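Local coordinates for flavoprotein (Thermotoga maritima, PDB 5V8S) that probably acts as an oxidoreductase in electron transfer, combining a di-iron centre held in a metallo-beta-lactamase-like domain with an FMN-binding flavodoxin-like domain, at residues W17-F22 and E189-S194; V141-E146 and F156-W161; D173-S178 and K232-L237. The protein carries 1 engineered substitution. All coordinates share one frame; numbering follows the deposited sequence.

Interaction 1 (W17-F22 and E189-S194)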
# COMPACT_ATOMS: atom_id res chain seq x y z
N TRP A 17 -12.30 21.29 -22.86
CA TRP A 17 -13.58 21.94 -23.07
C TRP A 17 -13.38 23.43 -22.86
O TRP A 17 -12.78 23.84 -21.85
CB TRP A 17 -14.63 21.46 -22.07
CG TRP A 17 -14.78 19.98 -21.86
CD1 TRP A 17 -13.84 19.12 -21.38
CD2 TRP A 17 -15.97 19.20 -22.06
NE1 TRP A 17 -14.35 17.85 -21.30
CE2 TRP A 17 -15.66 17.88 -21.70
CE3 TRP A 17 -17.26 19.50 -22.52
CZ2 TRP A 17 -16.59 16.84 -21.79
CZ3 TRP A 17 -18.18 18.47 -22.61
CH2 TRP A 17 -17.84 17.17 -22.24
N THR A 18 -13.89 24.25 -23.77
CA THR A 18 -13.90 25.70 -23.63
C THR A 18 -15.31 26.16 -24.01
O THR A 18 -15.72 26.00 -25.16
CB THR A 18 -12.87 26.36 -24.55
OG1 THR A 18 -11.55 25.91 -24.20
CG2 THR A 18 -12.91 27.86 -24.44
N GLU A 19 -16.06 26.68 -23.04
CA GLU A 19 -17.46 26.98 -23.31
C GLU A 19 -17.94 28.16 -22.48
O GLU A 19 -17.58 28.30 -21.31
CB GLU A 19 -18.31 25.74 -23.03
CG GLU A 19 -19.81 25.95 -23.21
CD GLU A 19 -20.56 24.65 -23.45
OE1 GLU A 19 -20.00 23.74 -24.12
OE2 GLU A 19 -21.71 24.53 -22.98
N ARG A 20 -18.78 29.00 -23.09
CA ARG A 20 -19.45 30.04 -22.33
C ARG A 20 -20.58 29.37 -21.55
O ARG A 20 -21.43 28.69 -22.14
CB ARG A 20 -19.98 31.14 -23.25
CG ARG A 20 -20.41 32.37 -22.45
CD ARG A 20 -20.75 33.55 -23.33
NE ARG A 20 -21.79 33.22 -24.29
CZ ARG A 20 -21.58 33.02 -25.58
NH1 ARG A 20 -20.36 33.11 -26.10
NH2 ARG A 20 -22.61 32.72 -26.36
N ILE A 21 -20.55 29.51 -20.23
CA ILE A 21 -21.54 28.88 -19.37
C ILE A 21 -22.52 29.88 -18.76
O ILE A 21 -23.58 29.46 -18.28
CB ILE A 21 -20.89 28.01 -18.28
CG1 ILE A 21 -19.81 28.79 -17.52
CG2 ILE A 21 -20.31 26.72 -18.89
CD1 ILE A 21 -19.34 28.10 -16.25
N PHE A 22 -22.21 31.18 -18.77
CA PHE A 22 -23.15 32.21 -18.40
C PHE A 22 -22.99 33.37 -19.36
O PHE A 22 -21.89 33.65 -19.84
CB PHE A 22 -22.93 32.72 -16.97
CG PHE A 22 -23.32 31.74 -15.92
CD1 PHE A 22 -24.63 31.68 -15.48
CD2 PHE A 22 -22.39 30.88 -15.37
CE1 PHE A 22 -25.00 30.76 -14.51
CE2 PHE A 22 -22.75 29.96 -14.41
CZ PHE A 22 -24.05 29.91 -13.97
N GLU A 189 -19.23 12.99 -19.29
CA GLU A 189 -19.41 13.25 -20.70
C GLU A 189 -20.11 14.58 -20.99
O GLU A 189 -20.44 14.84 -22.14
CB GLU A 189 -20.21 12.10 -21.34
CG GLU A 189 -19.98 10.72 -20.70
CD GLU A 189 -20.48 9.56 -21.57
OE1 GLU A 189 -21.10 8.61 -21.03
OE2 GLU A 189 -20.26 9.61 -22.81
N ILE A 190 -20.35 15.41 -19.97
CA ILE A 190 -20.94 16.73 -20.15
C ILE A 190 -20.36 17.65 -19.08
O ILE A 190 -19.67 17.20 -18.16
CB ILE A 190 -22.49 16.73 -20.14
CG1 ILE A 190 -23.05 16.28 -18.80
CG2 ILE A 190 -23.03 15.84 -21.28
CD1 ILE A 190 -24.59 16.54 -18.73
N LEU A 191 -20.61 18.95 -19.20
CA LEU A 191 -20.02 19.92 -18.29
C LEU A 191 -20.79 20.07 -16.99
O LEU A 191 -20.19 20.39 -15.95
CB LEU A 191 -19.94 21.32 -18.93
CG LEU A 191 -18.93 21.52 -20.05
CD1 LEU A 191 -19.10 22.89 -20.69
CD2 LEU A 191 -17.55 21.38 -19.49
N ASP A 192 -22.12 19.95 -17.03
CA ASP A 192 -22.94 20.39 -15.91
C ASP A 192 -23.88 19.31 -15.40
O ASP A 192 -23.77 18.14 -15.79
CB ASP A 192 -23.71 21.67 -16.27
CG ASP A 192 -24.83 21.42 -17.26
OD1 ASP A 192 -24.92 20.31 -17.82
OD2 ASP A 192 -25.63 22.36 -17.49
N ASP A 193 -24.77 19.70 -14.48
CA ASP A 193 -25.66 18.79 -13.77
C ASP A 193 -27.03 18.64 -14.43
O ASP A 193 -28.02 18.42 -13.72
CB ASP A 193 -25.81 19.22 -12.31
CG ASP A 193 -26.48 20.59 -12.14
OD1 ASP A 193 -26.35 21.44 -13.05
OD2 ASP A 193 -27.13 20.83 -11.09
N SER A 194 -27.11 18.75 -15.76
CA SER A 194 -28.39 18.77 -16.46
C SER A 194 -28.91 17.38 -16.83
O SER A 194 -30.08 17.27 -17.23
CB SER A 194 -28.27 19.64 -17.72
OG SER A 194 -27.27 19.16 -18.59

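Interaction 2 (V141-E146 and F156-W161)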
# COMPACT_ATOMS: atom_id res chain seq x y z
N VAL A 141 -7.06 39.14 0.50
CA VAL A 141 -8.44 39.43 0.88
C VAL A 141 -8.74 38.74 2.20
O VAL A 141 -8.28 37.61 2.46
CB VAL A 141 -9.46 39.01 -0.20
CG1 VAL A 141 -9.39 39.96 -1.40
CG2 VAL A 141 -9.25 37.55 -0.62
N LYS A 142 -9.52 39.42 3.04
CA LYS A 142 -9.95 38.91 4.33
C LYS A 142 -11.35 38.31 4.24
O LYS A 142 -12.07 38.48 3.25
CB LYS A 142 -9.94 40.03 5.37
CG LYS A 142 -8.54 40.58 5.66
CD LYS A 142 -8.46 41.24 7.03
CE LYS A 142 -9.45 42.38 7.16
NZ LYS A 142 -9.09 43.28 8.31
N ASP A 143 -11.74 37.62 5.30
CA ASP A 143 -13.03 36.94 5.33
C ASP A 143 -14.16 37.94 5.17
O ASP A 143 -14.30 38.88 5.95
CB ASP A 143 -13.17 36.20 6.66
CG ASP A 143 -14.25 35.12 6.62
OD1 ASP A 143 -14.70 34.73 5.52
OD2 ASP A 143 -14.63 34.64 7.71
N GLY A 144 -14.97 37.73 4.13
CA GLY A 144 -16.13 38.57 3.87
C GLY A 144 -15.83 39.80 3.07
O GLY A 144 -16.77 40.56 2.76
N GLU A 145 -14.58 40.02 2.69
CA GLU A 145 -14.22 41.24 1.99
C GLU A 145 -14.87 41.26 0.62
O GLU A 145 -14.99 40.24 -0.05
CB GLU A 145 -12.69 41.32 1.84
CG GLU A 145 -12.22 42.53 1.04
CD GLU A 145 -10.71 42.77 1.13
OE1 GLU A 145 -10.03 42.12 1.96
OE2 GLU A 145 -10.20 43.62 0.36
N GLU A 146 -15.29 42.44 0.20
CA GLU A 146 -15.91 42.61 -1.10
C GLU A 146 -15.04 43.53 -1.92
O GLU A 146 -14.44 44.47 -1.40
CB GLU A 146 -17.31 43.21 -0.96
CG GLU A 146 -18.30 42.29 -0.27
CD GLU A 146 -19.62 42.97 0.05
OE1 GLU A 146 -19.92 44.01 -0.56
OE2 GLU A 146 -20.36 42.46 0.91
N PHE A 156 -15.34 37.47 -1.00
CA PHE A 156 -14.42 36.40 -0.68
C PHE A 156 -14.74 35.85 0.70
O PHE A 156 -14.81 36.60 1.68
CB PHE A 156 -12.97 36.89 -0.79
CG PHE A 156 -12.66 37.41 -2.14
CD1 PHE A 156 -12.33 36.55 -3.16
CD2 PHE A 156 -12.81 38.76 -2.43
CE1 PHE A 156 -12.10 37.02 -4.44
CE2 PHE A 156 -12.57 39.23 -3.70
CZ PHE A 156 -12.22 38.35 -4.71
N VAL A 157 -14.92 34.54 0.77
CA VAL A 157 -15.30 33.87 2.00
C VAL A 157 -14.22 32.84 2.31
O VAL A 157 -14.01 31.89 1.54
CB VAL A 157 -16.67 33.19 1.86
CG1 VAL A 157 -17.02 32.45 3.13
CG2 VAL A 157 -17.74 34.23 1.48
N MET A 158 -13.55 33.00 3.45
CA MET A 158 -12.53 32.03 3.84
C MET A 158 -13.20 30.74 4.28
O MET A 158 -14.15 30.75 5.07
CB MET A 158 -11.68 32.59 4.98
CG MET A 158 -10.97 33.90 4.68
SD MET A 158 -9.97 33.93 3.18
CE MET A 158 -10.97 34.97 2.12
N THR A 159 -12.72 29.62 3.77
CA THR A 159 -13.20 28.30 4.16
C THR A 159 -11.99 27.44 4.49
O THR A 159 -11.65 26.50 3.77
CB THR A 159 -14.08 27.68 3.07
OG1 THR A 159 -13.31 27.50 1.87
CG2 THR A 159 -15.29 28.58 2.78
N PRO A 160 -11.30 27.75 5.60
CA PRO A 160 -10.01 27.12 5.87
C PRO A 160 -10.12 25.61 6.06
O PRO A 160 -11.14 25.09 6.51
CB PRO A 160 -9.54 27.80 7.16
CG PRO A 160 -10.80 28.29 7.81
CD PRO A 160 -11.74 28.64 6.69
N TRP A 161 -9.05 24.92 5.67
CA TRP A 161 -8.90 23.48 5.89
C TRP A 161 -9.86 22.66 5.04
O TRP A 161 -10.17 21.52 5.39
CB TRP A 161 -8.95 23.13 7.37
CG TRP A 161 -7.81 23.77 8.12
CD1 TRP A 161 -7.87 24.83 8.99
CD2 TRP A 161 -6.43 23.42 8.01
NE1 TRP A 161 -6.61 25.13 9.45
CE2 TRP A 161 -5.71 24.29 8.86
CE3 TRP A 161 -5.73 22.45 7.28
CZ2 TRP A 161 -4.33 24.22 9.00
CZ3 TRP A 161 -4.35 22.37 7.44
CH2 TRP A 161 -3.67 23.25 8.29

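Interaction 3 (D173-S178 and K232-L237)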
# COMPACT_ATOMS: atom_id res chain seq x y z
N ASP A 173 -22.47 37.41 -7.21
CA ASP A 173 -23.91 37.54 -7.48
C ASP A 173 -24.61 36.18 -7.59
O ASP A 173 -25.40 35.93 -8.50
CB ASP A 173 -24.16 38.35 -8.75
CG ASP A 173 -23.79 39.81 -8.60
OD1 ASP A 173 -23.68 40.31 -7.47
OD2 ASP A 173 -23.61 40.45 -9.65
N GLY A 174 -24.33 35.30 -6.64
CA GLY A 174 -25.00 34.01 -6.59
C GLY A 174 -24.20 32.88 -7.19
O GLY A 174 -24.54 31.71 -6.98
N ILE A 175 -23.14 33.20 -7.93
CA ILE A 175 -22.29 32.19 -8.55
C ILE A 175 -21.08 31.99 -7.66
O ILE A 175 -20.36 32.94 -7.37
CB ILE A 175 -21.88 32.62 -9.96
CG1 ILE A 175 -23.13 32.83 -10.82
CG2 ILE A 175 -20.92 31.61 -10.58
CD1 ILE A 175 -22.84 33.42 -12.18
N LEU A 176 -20.84 30.75 -7.22
CA LEU A 176 -19.75 30.46 -6.30
C LEU A 176 -18.65 29.71 -7.05
O LEU A 176 -18.88 28.60 -7.57
CB LEU A 176 -20.26 29.61 -5.13
CG LEU A 176 -19.31 29.51 -3.94
CD1 LEU A 176 -19.31 30.81 -3.16
CD2 LEU A 176 -19.70 28.36 -3.04
N PHE A 177 -17.47 30.31 -7.13
CA PHE A 177 -16.27 29.67 -7.66
C PHE A 177 -15.55 29.07 -6.46
O PHE A 177 -15.02 29.80 -5.62
CB PHE A 177 -15.38 30.68 -8.38
CG PHE A 177 -16.05 31.38 -9.54
CD1 PHE A 177 -16.76 32.56 -9.34
CD2 PHE A 177 -15.94 30.88 -10.83
CE1 PHE A 177 -17.35 33.22 -10.42
CE2 PHE A 177 -16.52 31.54 -11.91
CZ PHE A 177 -17.22 32.71 -11.70
N SER A 178 -15.58 27.74 -6.35
CA SER A 178 -15.28 27.10 -5.08
C SER A 178 -14.04 26.22 -5.11
O SER A 178 -13.70 25.64 -4.07
CB SER A 178 -16.48 26.27 -4.63
OG SER A 178 -16.87 25.37 -5.64
N LYS A 232 -27.24 33.32 -1.01
CA LYS A 232 -28.09 32.70 -2.02
C LYS A 232 -27.17 32.14 -3.10
O LYS A 232 -26.47 32.90 -3.78
CB LYS A 232 -29.06 33.73 -2.59
CG LYS A 232 -29.81 33.25 -3.84
CD LYS A 232 -30.59 31.96 -3.60
CE LYS A 232 -31.17 31.42 -4.91
NZ LYS A 232 -31.85 30.10 -4.74
N ILE A 233 -27.15 30.82 -3.24
CA ILE A 233 -26.27 30.18 -4.22
C ILE A 233 -27.13 29.74 -5.40
O ILE A 233 -28.01 28.88 -5.26
CB ILE A 233 -25.50 29.00 -3.61
CG1 ILE A 233 -24.59 29.50 -2.48
CG2 ILE A 233 -24.68 28.31 -4.69
CD1 ILE A 233 -23.83 28.42 -1.77
N LYS A 234 -26.86 30.32 -6.56
CA LYS A 234 -27.54 29.92 -7.78
C LYS A 234 -26.73 28.96 -8.65
O LYS A 234 -27.33 28.24 -9.47
CB LYS A 234 -28.01 31.16 -8.58
CG LYS A 234 -27.00 31.83 -9.48
CD LYS A 234 -27.66 32.98 -10.25
CE LYS A 234 -26.73 33.61 -11.28
NZ LYS A 234 -27.23 34.90 -11.83
N ALA A 235 -25.42 28.87 -8.45
CA ALA A 235 -24.58 27.96 -9.20
C ALA A 235 -23.30 27.75 -8.40
O ALA A 235 -22.84 28.65 -7.70
CB ALA A 235 -24.25 28.49 -10.60
N LEU A 236 -22.77 26.53 -8.49
CA LEU A 236 -21.50 26.19 -7.88
C LEU A 236 -20.57 25.69 -8.98
O LEU A 236 -20.89 24.72 -9.67
CB LEU A 236 -21.67 25.14 -6.78
CG LEU A 236 -20.43 24.87 -5.93
CD1 LEU A 236 -20.84 24.49 -4.53
CD2 LEU A 236 -19.53 23.79 -6.52
N LEU A 237 -19.43 26.37 -9.13
CA LEU A 237 -18.46 26.14 -10.20
C LEU A 237 -17.16 25.70 -9.53
O LEU A 237 -16.34 26.55 -9.12
CB LEU A 237 -18.23 27.42 -11.00
CG LEU A 237 -19.25 27.77 -12.10
CD1 LEU A 237 -20.69 27.66 -11.62
CD2 LEU A 237 -18.95 29.15 -12.66

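Interaction 1 (W17-F22 and E189-S194)
W17 and L191 mark the nearest backbone approach between edge strand 17-22 and the irregular segment 189-194, their CA atoms 8.3 Å apart and the touching parts inclined at 41°. The contact is made by side chains of strand 17-22 against the L191 side chain and the backbone of E189 and I190, without hydrogen bonds. The L191 side chain turns its end toward strand 17-22 and divides its methyl groups between W17 and E19. CD2 stands above the indole plane of W17, displaced toward the rim, and comes within 3.6 Å of W17 CE3. In the tryptophan, chi1 (-48°) sets CG anti to the carbonyl carbon and chi2 (62°) turns the indole; the two side chains slide past each other in opposite directions. The other methyl, L191 CD1, lies against E19 and is 3.6 Å from E19 CD. With CG anti to the backbone N and the chain extended beyond it, E19 crosses the leucine obliquely, with both CB and the carboxylate carbon against L191 CD1. I21 adds a looser apolar neighbour, its CG2 4.4 Å from L191 CD1. At the far end of the indole, W17 CH2 meets the carbonyl oxygen E189 O at 3.5 Å; the oxygen lies in the ring plane at the edge, where the slightly positive ring hydrogens probably suit it. The same CH2 is 3.8 Å from I190 CA. The polar end of the indole is held by D33, to which NE1 donates a hydrogen bond, while R31 makes a cation-pi contact with the ring and donates to I190 O. The contact thus fastens the loop leading to helix 196-214 onto an outermost strand of the seven-stranded mixed sheet in the metallo-beta-lactamase fold, and reaches I21, which with F22 forms a classic beta bulge opposite I27.

Interaction 2 (V141-E146 and F156-W161)
V141 and F156 cross at about a right angle at the inner side of this contact. V141 CG2 comes within 3.7 Å of F156 CG, and CG1 makes an off-centre CH-pi contact, 4.2 Å from the centroid of the F156 ring and 29° off its normal. Both valine methyls thus lie against the F156 ring. D143 and M158 meet nearer the surface, sliding past each other in opposite directions so that D143 CB lies 3.7 Å from M158 CG. The methionine is bent at chi2 and chi3; this curls its terminal methyl back over the turn, where CE lies near the carbonyl oxygens of both V141 and K142. D143 has CG anti to the backbone N (chi1 -162°), and its OD1 accepts a hydrogen bond from M158 N at 2.9 Å. The N-H arrives from above the carboxylate plane, 47° out of it. The second oxygen, OD2, is engaged in a salt bridge with K227, whose ammonium group also donates to M158 O, tying helix 218-228 to the same place. Two backbone bonds bracket F156: G144 N to F156 O at 2.7 Å, and F156 N to E145 O at 2.9 Å. Within the turn, K142 N donates to E145 OE1. G144 and E145 both face F156 as a G1 beta bulge, combined here with a type II turn from K142 to E145 and leading into the edge strand 146-149 of the five-stranded sheet.

Interaction 3 (D173-S178 and K232-L237)
F177 and L237 lie side by side and point the same way, as expected of paired residues on neighbouring parallel strands. L237 CD2 approaches the aromatic ring obliquely and is 3.5 Å from F177 CE2. The same methyl serves a second partner, I175, whose CG2 sits 3.8 Å away where the two side chains cross at a slant. In L237 (chi1 -82°) and F177 alike, CG lies anti to the carbonyl carbon, and the two side chains leave the backbone in similar directions. I175, F177, A235 and L237 thus share one face of the sheet; next to them, the aliphatic part of K234 leans on I175, with its CE 3.7 Å from I175 CG1. L176 and L236 occupy the other face. There L176 CD2 is 4.3 Å from both I233 CD1 and L236 CD1. S178 OG is tight against L236 CD2 at 3.2 Å, and the end of the leucine may be strained; the hydrogen bond of the serine goes to V181 O. The backbones hold this register with L176 N to A235 O, L237 N to L176 O at 2.8 Å, and S178 N to L237 O. Where the pairing begins, G174 O takes K234 N at 2.7 Å and, more weakly, A235 N. Strands 175-178 and 235-237 run 23° from parallel and are joined by a beta-alpha-beta crossover through helices 196-214 and 218-228. Helix 248-260 covers L236 and I233 on one face. On the other, F22 and I21 of strand 16-22 meet I175, A235 and L237, and the rings of F177 and Y55 of strand 50-59 meet edge-to-face, while strand 168-172 flanks strand 175-179 within the sheet.

In the fold
Interactions 1 and 3 are directly joined, with centres 15 Å apart: F22 CZ reaches A235 CB at 3.7 Å and I21 CD1 reaches L237 CD2 at 3.8 Å, where side chains of edge strand 16-22 pack against those of edge strand 235-238 as the two sheets face each other. Interaction 2 belongs to the opposite edge of the five-stranded sheet; its nearest atoms stay about 6 Å from interaction 3 and about 16 Å from interaction 1. The di-iron site lies beyond the strand ends. The side chain of S178 is about 10 Å from the mu-oxo-diiron group, and the pocket residues H163, D180 and H240 follow closely after segments 156-161, 173-178 and 232-237.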